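Local structure of rusticyanin (Thiobacillus ferrooxidans, 2CAL) at residues A69-T74 and F124-T129. The protein carries electrons from cytochrome c552 to the A-type oxidase in the periplasm, using a single bound copper ion. The protein carries 1 engineered substitution. Residues are numbered along the deposited sequence; the frame is centred on the assembly and turned at random.
Sequences ATVDVT and FTWHPT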
ATOM      1  N   ALA A  69      -3.635  15.991   7.070  1.00 15.82           N
ATOM      2  CA  ALA A  69      -2.282  15.466   7.192  1.00 16.10           C
ATOM      3  C   ALA A  69      -1.664  15.244   5.819  1.00 15.46           C
ATOM      4  O   ALA A  69      -2.327  14.889   4.831  1.00 16.08           O
ATOM      5  CB  ALA A  69      -2.284  14.138   7.935  1.00 22.23           C
ATOM      6  N   THR A  70      -0.348  15.443   5.760  1.00 14.91           N
ATOM      7  CA  THR A  70       0.464  14.935   4.658  1.00 14.65           C
ATOM      8  C   THR A  70       0.708  13.441   4.852  1.00 12.98           C
ATOM      9  O   THR A  70       1.098  13.046   5.935  1.00 14.96           O
ATOM     10  CB  THR A  70       1.796  15.669   4.582  1.00 15.26           C
ATOM     11  OG1 THR A  70       1.520  17.072   4.381  1.00 18.08           O
ATOM     12  CG2 THR A  70       2.659  15.181   3.436  1.00 17.57           C
ATOM     13  N   VAL A  71       0.467  12.646   3.827  1.00 12.64           N
ATOM     14  CA  VAL A  71       0.599  11.198   3.922  1.00 12.29           C
ATOM     15  C   VAL A  71       1.810  10.814   3.045  1.00 12.67           C
ATOM     16  O   VAL A  71       1.778  10.971   1.831  1.00 12.44           O
ATOM     17  CB  VAL A  71      -0.663  10.431   3.497  1.00 12.65           C
ATOM     18  CG1 VAL A  71      -0.474   8.919   3.753  1.00 14.42           C
ATOM     19  CG2 VAL A  71      -1.912  10.933   4.207  1.00 13.49           C
ATOM     20  N   ASP A  72       2.865  10.318   3.679  1.00 13.41           N
ATOM     21  CA  ASP A  72       4.043   9.845   2.952  1.00 11.88           C
ATOM     22  C   ASP A  72       3.935   8.334   2.935  1.00 11.52           C
ATOM     23  O   ASP A  72       3.984   7.662   3.985  1.00 12.63           O
ATOM     24  CB  ASP A  72       5.311  10.302   3.658  1.00 13.70           C
ATOM     25  CG  ASP A  72       5.605  11.773   3.485  1.00 15.36           C
ATOM     26  OD1 ASP A  72       5.021  12.516   2.652  1.00 18.56           O
ATOM     27  OD2 ASP A  72       6.501  12.234   4.235  1.00 17.12           O
ATOM     28  N   VAL A  73       3.723   7.803   1.741  1.00 11.00           N
ATOM     29  CA  VAL A  73       3.559   6.357   1.536  1.00 11.09           C
ATOM     30  C   VAL A  73       4.891   5.787   0.992  1.00 11.07           C
ATOM     31  O   VAL A  73       5.439   6.280   0.011  1.00 12.80           O
ATOM     32  CB  VAL A  73       2.432   6.033   0.550  1.00 11.83           C
ATOM     33  CG1 VAL A  73       2.258   4.522   0.420  1.00 12.94           C
ATOM     34  CG2 VAL A  73       1.131   6.667   1.037  1.00 13.18           C
ATOM     35  N   THR A  74       5.336   4.732   1.618  1.00 11.44           N
ATOM     36  CA  THR A  74       6.419   3.879   1.109  1.00 10.86           C
ATOM     37  C   THR A  74       5.794   2.530   0.758  1.00 10.64           C
ATOM     38  O   THR A  74       5.052   1.968   1.567  1.00 11.85           O
ATOM     39  CB  THR A  74       7.496   3.647   2.181  1.00 12.55           C
ATOM     40  OG1 THR A  74       7.983   4.926   2.637  1.00 14.24           O
ATOM     41  CG2 THR A  74       8.658   2.863   1.593  1.00 14.00           C
ATOM     42  N   PHE A 124       5.869   7.972  -2.317  1.00 11.95           N
ATOM     43  CA  PHE A 124       5.084   9.091  -2.896  1.00 12.58           C
ATOM     44  C   PHE A 124       4.380   9.849  -1.745  1.00 12.36           C
ATOM     45  O   PHE A 124       4.203   9.283  -0.667  1.00 13.95           O
ATOM     46  CB  PHE A 124       4.124   8.619  -3.955  1.00 14.11           C
ATOM     47  CG  PHE A 124       2.999   7.732  -3.521  1.00 13.05           C
ATOM     48  CD1 PHE A 124       1.811   8.243  -3.050  1.00 13.69           C
ATOM     49  CD2 PHE A 124       3.110   6.347  -3.580  1.00 14.95           C
ATOM     50  CE1 PHE A 124       0.785   7.396  -2.649  1.00 13.28           C
ATOM     51  CE2 PHE A 124       2.089   5.518  -3.173  1.00 14.68           C
ATOM     52  CZ  PHE A 124       0.902   6.019  -2.692  1.00 14.73           C
ATOM     53  N   THR A 125       3.999  11.072  -2.050  1.00 13.05           N
ATOM     54  CA  THR A 125       3.251  11.877  -1.074  1.00 13.86           C
ATOM     55  C   THR A 125       1.827  12.058  -1.536  1.00 13.03           C
ATOM     56  O   THR A 125       1.495  11.989  -2.730  1.00 14.53           O
ATOM     57  CB  THR A 125       3.955  13.211  -0.903  0.73 14.22           C
ATOM     58  OG1 THR A 125       3.520  13.860   0.309  0.73 16.29           O
ATOM     59  CG2 THR A 125       3.607  14.235  -1.980  0.73 20.52           C
ATOM     60  N   TRP A 126       0.923  12.321  -0.614  1.00 11.83           N
ATOM     61  CA  TRP A 126      -0.505  12.360  -0.822  1.00 12.06           C
ATOM     62  C   TRP A 126      -1.119  13.347   0.139  1.00 11.99           C
ATOM     63  O   TRP A 126      -0.830  13.312   1.333  1.00 12.93           O
ATOM     64  CB  TRP A 126      -1.101  10.948  -0.650  1.00 11.47           C
ATOM     65  CG  TRP A 126      -2.578  10.766  -0.852  1.00 11.63           C
ATOM     66  CD1 TRP A 126      -3.362  11.364  -1.835  1.00 12.91           C
ATOM     67  CD2 TRP A 126      -3.474   9.912  -0.092  1.00 11.95           C
ATOM     68  NE1 TRP A 126      -4.660  10.927  -1.694  1.00 13.05           N
ATOM     69  CE2 TRP A 126      -4.771  10.046  -0.634  1.00 12.31           C
ATOM     70  CE3 TRP A 126      -3.312   9.064   1.015  1.00 11.86           C
ATOM     71  CZ2 TRP A 126      -5.851   9.368  -0.114  1.00 13.30           C
ATOM     72  CZ3 TRP A 126      -4.390   8.397   1.527  1.00 12.88           C
ATOM     73  CH2 TRP A 126      -5.647   8.550   0.967  1.00 13.63           C
ATOM     74  N   HIS A 127      -1.976  14.216  -0.404  1.00 12.25           N
ATOM     75  CA  HIS A 127      -2.661  15.252   0.362  1.00 13.14           C
ATOM     76  C   HIS A 127      -4.175  15.121   0.120  1.00 13.34           C
ATOM     77  O   HIS A 127      -4.678  15.955  -0.633  1.00 14.08           O
ATOM     78  CB  HIS A 127      -2.180  16.650  -0.060  1.00 14.60           C
ATOM     79  CG  HIS A 127      -0.784  16.987   0.328  1.00 14.51           C
ATOM     80  ND1 HIS A 127      -0.516  17.680   1.504  1.00 15.96           N
ATOM     81  CD2 HIS A 127       0.396  16.804  -0.286  1.00 15.87           C
ATOM     82  CE1 HIS A 127       0.795  17.842   1.567  1.00 17.30           C
ATOM     83  NE2 HIS A 127       1.386  17.325   0.522  1.00 17.61           N
ATOM     84  N   PRO A 128      -4.828  14.101   0.665  1.00 14.35           N
ATOM     85  CA  PRO A 128      -6.245  13.882   0.333  1.00 15.00           C
ATOM     86  C   PRO A 128      -7.213  14.838   1.032  1.00 15.33           C
ATOM     87  O   PRO A 128      -6.994  15.310   2.146  1.00 14.46           O
ATOM     88  CB  PRO A 128      -6.532  12.488   0.894  1.00 15.51           C
ATOM     89  CG  PRO A 128      -5.543  12.361   2.016  1.00 15.44           C
ATOM     90  CD  PRO A 128      -4.274  13.046   1.558  1.00 15.15           C
ATOM     91  N   THR A 129      -8.310  15.090   0.311  1.00 15.55           N
ATOM     92  CA  THR A 129      -9.467  15.633   0.975  1.00 15.56           C
ATOM     93  C   THR A 129     -10.072  14.535   1.833  1.00 14.85           C
ATOM     94  O   THR A 129      -9.915  13.314   1.650  1.00 15.11           O
ATOM     95  CB  THR A 129     -10.520  16.154  -0.013  1.00 18.14           C
ATOM     96  OG1 THR A 129     -10.950  15.075  -0.822  1.00 23.60           O
ATOM     97  CG2 THR A 129      -9.885  17.172  -0.959  1.00 21.01           C
TER
HETATM   98  O   HOH W   1      -4.672  16.101   3.628  1.00 22.91           O
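V73 lies over one face of the F124 phenyl ring: V73 CB sits 3.8 Å from the ring centroid and 19° off the normal, a CH-pi contact displaced toward the rim near CZ. The two residues sit on strands 70-74 and 124-126, antiparallel neighbours in one sheet of the cupredoxin beta-sandwich. F124 chi1 of 66° sets CG between the backbone N and the carbonyl carbon, which swings the ring under its cross-strand neighbour. The W126 indole has P128 CG over the centre of one face, 3.5 Å above the plane, and V71 CB reaches W126 CE3 obliquely at 3.9 Å; the Y133 ring meets the indole edge-to-face. V71 and W126 form a hydrogen-bonded pair, although the return bond from W126 N to V71 O is weak, with 125° at the hydrogen. I65 and I151, on strands of the other sheet, touch W126, which places the V71, V73, F124 and W126 side on the sandwich interior. An alanine at F124 would probably leave V73 without its aromatic platform and open a gap beside A106 and T108. On the opposite face, D72 and T125 make a non-hydrogen-bonded pair whose side chains lie alongside. V73 and F124 form the next hydrogen-bonded pair, V73 N to F124 O and F124 N to V73 O, both 2.9 Å, with V73 N meeting F124 O nearly along the carbonyl direction.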